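Side-chain contacts in kinase-associated protein B (Bacillus cereus, PDB 1Y71), which is of unknown function but probably associates with a kinase and carries a domain related to the SH3 fold: residues B[121-124]-B[125-129]; B[7-10]-B[11-14]. All coordinates share one frame; numbering follows the deposited sequence.

Interaction 1. Residues B[121-124]-B[125-129]; sequences LQQL and KKDYK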
loop_
_atom_site.group_PDB
_atom_site.type_symbol
_atom_site.label_atom_id
_atom_site.label_comp_id
_atom_site.label_asym_id
_atom_site.label_seq_id
_atom_site.Cartn_x
_atom_site.Cartn_y
_atom_site.Cartn_z
ATOM N N LEU B 121 -20.127 13.571 5.256
ATOM C CA LEU B 121 -18.695 13.328 5.045
ATOM C C LEU B 121 -17.827 14.099 6.011
ATOM O O LEU B 121 -16.792 13.598 6.443
ATOM C CB LEU B 121 -18.278 13.611 3.596
ATOM C CG LEU B 121 -19.044 12.805 2.526
ATOM C CD1 LEU B 121 -18.953 13.428 1.158
ATOM C CD2 LEU B 121 -18.575 11.350 2.506
ATOM N N GLN B 122 -18.246 15.319 6.355
ATOM C CA GLN B 122 -17.480 16.123 7.321
ATOM C C GLN B 122 -17.382 15.397 8.675
ATOM O O GLN B 122 -16.323 15.354 9.284
ATOM C CB GLN B 122 -18.065 17.535 7.485
ATOM C CG GLN B 122 -17.825 18.472 6.303
ATOM C CD GLN B 122 -18.615 19.785 6.405
ATOM O OE1 GLN B 122 -19.833 19.791 6.656
ATOM N NE2 GLN B 122 -17.918 20.910 6.211
ATOM N N GLN B 123 -18.483 14.808 9.119
ATOM C CA GLN B 123 -18.486 14.027 10.350
ATOM C C GLN B 123 -17.664 12.758 10.222
ATOM O O GLN B 123 -16.887 12.423 11.137
ATOM C CB GLN B 123 -19.911 13.653 10.775
ATOM C CG GLN B 123 -19.992 13.019 12.177
ATOM C CD GLN B 123 -19.298 13.861 13.242
ATOM O OE1 GLN B 123 -19.480 15.076 13.294
ATOM N NE2 GLN B 123 -18.478 13.217 14.085
ATOM N N LEU B 124 -17.867 12.033 9.123
ATOM C CA LEU B 124 -17.112 10.797 8.872
ATOM C C LEU B 124 -15.606 11.042 8.982
ATOM O O LEU B 124 -14.873 10.238 9.563
ATOM C CB LEU B 124 -17.453 10.209 7.506
ATOM C CG LEU B 124 -18.605 9.219 7.388
ATOM C CD1 LEU B 124 -18.703 8.795 5.963
ATOM C CD2 LEU B 124 -18.390 8.004 8.301
ATOM N N LYS B 125 -15.171 12.175 8.439
ATOM C CA LYS B 125 -13.781 12.612 8.502
ATOM C C LYS B 125 -13.286 12.683 9.958
ATOM O O LYS B 125 -12.147 12.318 10.257
ATOM C CB LYS B 125 -13.634 13.973 7.813
ATOM C CG LYS B 125 -12.217 14.542 7.868
ATOM C CD LYS B 125 -12.061 15.832 7.076
ATOM C CE LYS B 125 -10.634 16.382 7.282
ATOM N NZ LYS B 125 -10.144 17.200 6.126
ATOM N N LYS B 126 -14.160 13.125 10.861
ATOM C CA LYS B 126 -13.804 13.206 12.275
ATOM C C LYS B 126 -13.802 11.811 12.888
ATOM O O LYS B 126 -12.886 11.458 13.632
ATOM C CB LYS B 126 -14.751 14.157 13.011
ATOM C CG LYS B 126 -14.714 15.563 12.447
ATOM C CD LYS B 126 -15.608 16.518 13.249
ATOM C CE LYS B 126 -15.496 17.950 12.739
ATOM N NZ LYS B 126 -16.629 18.780 13.224
ATOM N N ASP B 127 -14.803 11.008 12.529
ATOM C CA ASP B 127 -14.935 9.648 13.032
ATOM C C ASP B 127 -13.752 8.744 12.660
ATOM O O ASP B 127 -13.326 7.908 13.455
ATOM C CB ASP B 127 -16.231 9.032 12.534
ATOM C CG ASP B 127 -17.465 9.781 13.030
ATOM O OD1 ASP B 127 -17.343 10.592 13.974
ATOM O OD2 ASP B 127 -18.553 9.542 12.471
ATOM N N TYR B 128 -13.236 8.928 11.448
ATOM C CA TYR B 128 -12.105 8.153 10.948
ATOM C C TYR B 128 -10.756 8.502 11.589
ATOM O O TYR B 128 -9.762 7.789 11.367
ATOM C CB TYR B 128 -11.950 8.394 9.464
ATOM C CG TYR B 128 -13.028 7.803 8.573
ATOM C CD1 TYR B 128 -13.612 6.576 8.855
ATOM C CD2 TYR B 128 -13.376 8.440 7.389
ATOM C CE1 TYR B 128 -14.572 6.022 7.996
ATOM C CE2 TYR B 128 -14.323 7.891 6.519
ATOM C CZ TYR B 128 -14.910 6.693 6.828
ATOM O OH TYR B 128 -15.842 6.185 5.952
ATOM N N LYS B 129 -10.724 9.623 12.307
ATOM C CA LYS B 129 -9.506 10.163 12.954
ATOM C C LYS B 129 -8.647 11.026 12.024
ATOM O O LYS B 129 -7.463 11.232 12.298
ATOM C CB LYS B 129 -8.661 9.038 13.561
ATOM C CG LYS B 129 -8.846 8.838 15.044
ATOM C CD LYS B 129 -10.284 8.657 15.485
ATOM C CE LYS B 129 -10.410 9.029 16.936
ATOM N NZ LYS B 129 -11.810 9.033 17.395
#
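Gln123 and Asp127, one helical turn apart, join their side chains on the outer side of helix 112-127. The chain of Gln123 can be followed outward from CB. Its CG lies anti to the backbone N (chi1 -171°), and the bend at chi2 then carries the amide along toward the next turn. Gln123 CG passes Asp127 OD2 at 3.8 Å. CD comes after it, near Asp127 OD1. At the tip the two amide atoms part company. Gln123 OE1 comes within 4.1 Å of Lys126 CD, where the two side chains cross at about a right angle. Gln123 NE2 donates a hydrogen bond of 2.9 Å to Asp127 OD1. The acceptor lies close to the amide plane, but the amide nitrogen meets the carboxylate from above its plane. The two flat groups are turned 49° against each other. The backbone bond from Asp127 N to Gln123 O, 2.9 Å long, ties the same two residues.

Another side of the helix is apolar. Leu124 lies against the ring of Tyr128, its CD2 4.0 Å from Tyr128 CZ. Leu124 CD1 and CD2 both reach the phenol oxygen, while CB sits near CE2. Leu124 O accepts Tyr128 N at 2.8 Å and also lies close to CG and CD2 of that ring. Tyr128 OH is hydrogen-bonded to His45 and to Ala67 N, so the ring links the helix end to the loop regions beside it. Leu121 continues the buried side against Leu99 and Met103 of helix 91-104.

Beyond Tyr128 the chain turns at Lys129, which has positive phi, and Lys129 N bonds back to Lys126 O at 3.1 Å. This is a Schellman motif, the classic C-terminal end of an alpha-helix.

Interaction 2. Residues B[7-10]-B[11-14]; sequences TFEI and GEIV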
loop_
_atom_site.group_PDB
_atom_site.type_symbol
_atom_site.label_atom_id
_atom_site.label_comp_id
_atom_site.label_asym_id
_atom_site.label_seq_id
_atom_site.Cartn_x
_atom_site.Cartn_y
_atom_site.Cartn_z
ATOM N N THR B 7 -10.459 -14.255 -14.555
ATOM C CA THR B 7 -10.036 -15.101 -13.378
ATOM C C THR B 7 -8.870 -14.473 -12.557
ATOM O O THR B 7 -7.974 -13.843 -13.114
ATOM C CB THR B 7 -9.727 -16.561 -13.820
ATOM O OG1 THR B 7 -10.921 -17.134 -14.372
ATOM C CG2 THR B 7 -9.294 -17.438 -12.651
ATOM N N PHE B 8 -8.900 -14.647 -11.242
ATOM C CA PHE B 8 -7.905 -14.028 -10.362
ATOM C C PHE B 8 -7.381 -15.049 -9.368
ATOM O O PHE B 8 -8.166 -15.791 -8.785
ATOM C CB PHE B 8 -8.528 -12.838 -9.624
ATOM C CG PHE B 8 -9.103 -11.785 -10.534
ATOM C CD1 PHE B 8 -10.471 -11.570 -10.586
ATOM C CD2 PHE B 8 -8.278 -11.009 -11.339
ATOM C CE1 PHE B 8 -11.007 -10.589 -11.433
ATOM C CE2 PHE B 8 -8.803 -10.037 -12.181
ATOM C CZ PHE B 8 -10.157 -9.823 -12.226
ATOM N N GLU B 9 -6.062 -15.104 -9.185
ATOM C CA GLU B 9 -5.489 -16.038 -8.207
ATOM C C GLU B 9 -5.306 -15.427 -6.817
ATOM O O GLU B 9 -5.279 -14.202 -6.652
ATOM C CB GLU B 9 -4.209 -16.711 -8.729
ATOM C CG GLU B 9 -3.018 -15.775 -8.979
ATOM C CD GLU B 9 -1.930 -16.408 -9.864
ATOM O OE1 GLU B 9 -1.132 -17.251 -9.372
ATOM O OE2 GLU B 9 -1.879 -16.043 -11.066
ATOM N N ILE B 10 -5.258 -16.302 -5.817
ATOM C CA ILE B 10 -4.976 -15.915 -4.441
ATOM C C ILE B 10 -3.651 -15.176 -4.376
ATOM O O ILE B 10 -2.629 -15.651 -4.906
ATOM C CB ILE B 10 -4.970 -17.139 -3.500
ATOM C CG1 ILE B 10 -6.406 -17.547 -3.184
ATOM C CG2 ILE B 10 -4.225 -16.841 -2.206
ATOM C CD1 ILE B 10 -6.517 -18.742 -2.215
ATOM N N GLY B 11 -3.678 -14.020 -3.721
ATOM C CA GLY B 11 -2.503 -13.180 -3.627
ATOM C C GLY B 11 -2.555 -12.069 -4.660
ATOM O O GLY B 11 -1.818 -11.097 -4.572
ATOM N N GLU B 12 -3.427 -12.204 -5.648
ATOM C CA GLU B 12 -3.477 -11.199 -6.712
ATOM C C GLU B 12 -3.938 -9.843 -6.183
ATOM O O GLU B 12 -4.939 -9.763 -5.465
ATOM C CB GLU B 12 -4.352 -11.693 -7.854
ATOM C CG GLU B 12 -4.583 -10.673 -8.960
ATOM C CD GLU B 12 -4.910 -11.332 -10.290
ATOM O OE1 GLU B 12 -5.056 -10.586 -11.270
ATOM O OE2 GLU B 12 -5.013 -12.582 -10.357
ATOM N N ILE B 13 -3.210 -8.786 -6.547
ATOM C CA ILE B 13 -3.609 -7.401 -6.248
ATOM C C ILE B 13 -4.643 -6.922 -7.262
ATOM O O ILE B 13 -4.433 -7.034 -8.481
ATOM C CB ILE B 13 -2.403 -6.428 -6.201
ATOM C CG1 ILE B 13 -1.334 -6.965 -5.245
ATOM C CG2 ILE B 13 -2.860 -5.033 -5.765
ATOM C CD1 ILE B 13 -1.883 -7.271 -3.817
ATOM N N VAL B 14 -5.768 -6.418 -6.751
ATOM C CA VAL B 14 -6.926 -6.062 -7.596
ATOM C C VAL B 14 -7.584 -4.774 -7.102
ATOM O O VAL B 14 -7.238 -4.282 -6.053
ATOM C CB VAL B 14 -7.973 -7.198 -7.581
ATOM C CG1 VAL B 14 -7.387 -8.502 -8.220
ATOM C CG2 VAL B 14 -8.482 -7.440 -6.123
#
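The Phe8 ring has Val14 CG1 over one face, 4.1 Å from Phe8 CD2. At its edge, in the ring plane, lies Glu12 OE1, 3.3 Å from the same CD2. The Glu12 carboxylate stands nearly perpendicular to the ring, 83° between planes. Tyr35 also packs on Phe8 edge-to-face and takes a hydrogen bond from its backbone N.

Glu12 reaches back across the turn because its CG is anti to the backbone N (chi1 175°) and the rest of the chain is extended. Its OE2 accepts Glu9 N at 3.0 Å, on the anti side of the carboxylate. OE2 also sits 3.2 Å from Phe8 CA. The backbone closes the same loop: Glu12 N donates to Glu9 O at 2.9 Å. Glu9 to Glu12 is a type II beta turn. Gly11 holds its third position with positive phi, as is common in type II turns. Ile10, at the turn's second position, packs on Ile10 of the second subunit.

Glu12 thus binds the turn by both its backbone and its side chain. Its carboxylate lies 4.7 Å from the Glu9 carboxylate, measured OE2 to OE2. That proximity may raise the proton affinity of either acid, while the Glu9 N-H and a weak, long ion pair from OE1 to Lys83 would favour the charged form of Glu12.

Interactions 1 and 2 lie on opposite sides of the chain's centre, with their own centres about 31 Å apart and no touch between them. They share no element. Interaction 1 belongs to the last turns of helix 112-127; interaction 2 leads into strand 13-18, the first strand of the antiparallel sheet. Each is partly buried and mixes core with surface. In the helix, an amide-carboxylate pair toward the surface and a buried leucine lie on different sides. In the turn, one carboxylate oxygen accepts a backbone N-H while the other lies at an aromatic edge. Only interaction 2 touches the second subunit; the helix end packs within its own chain.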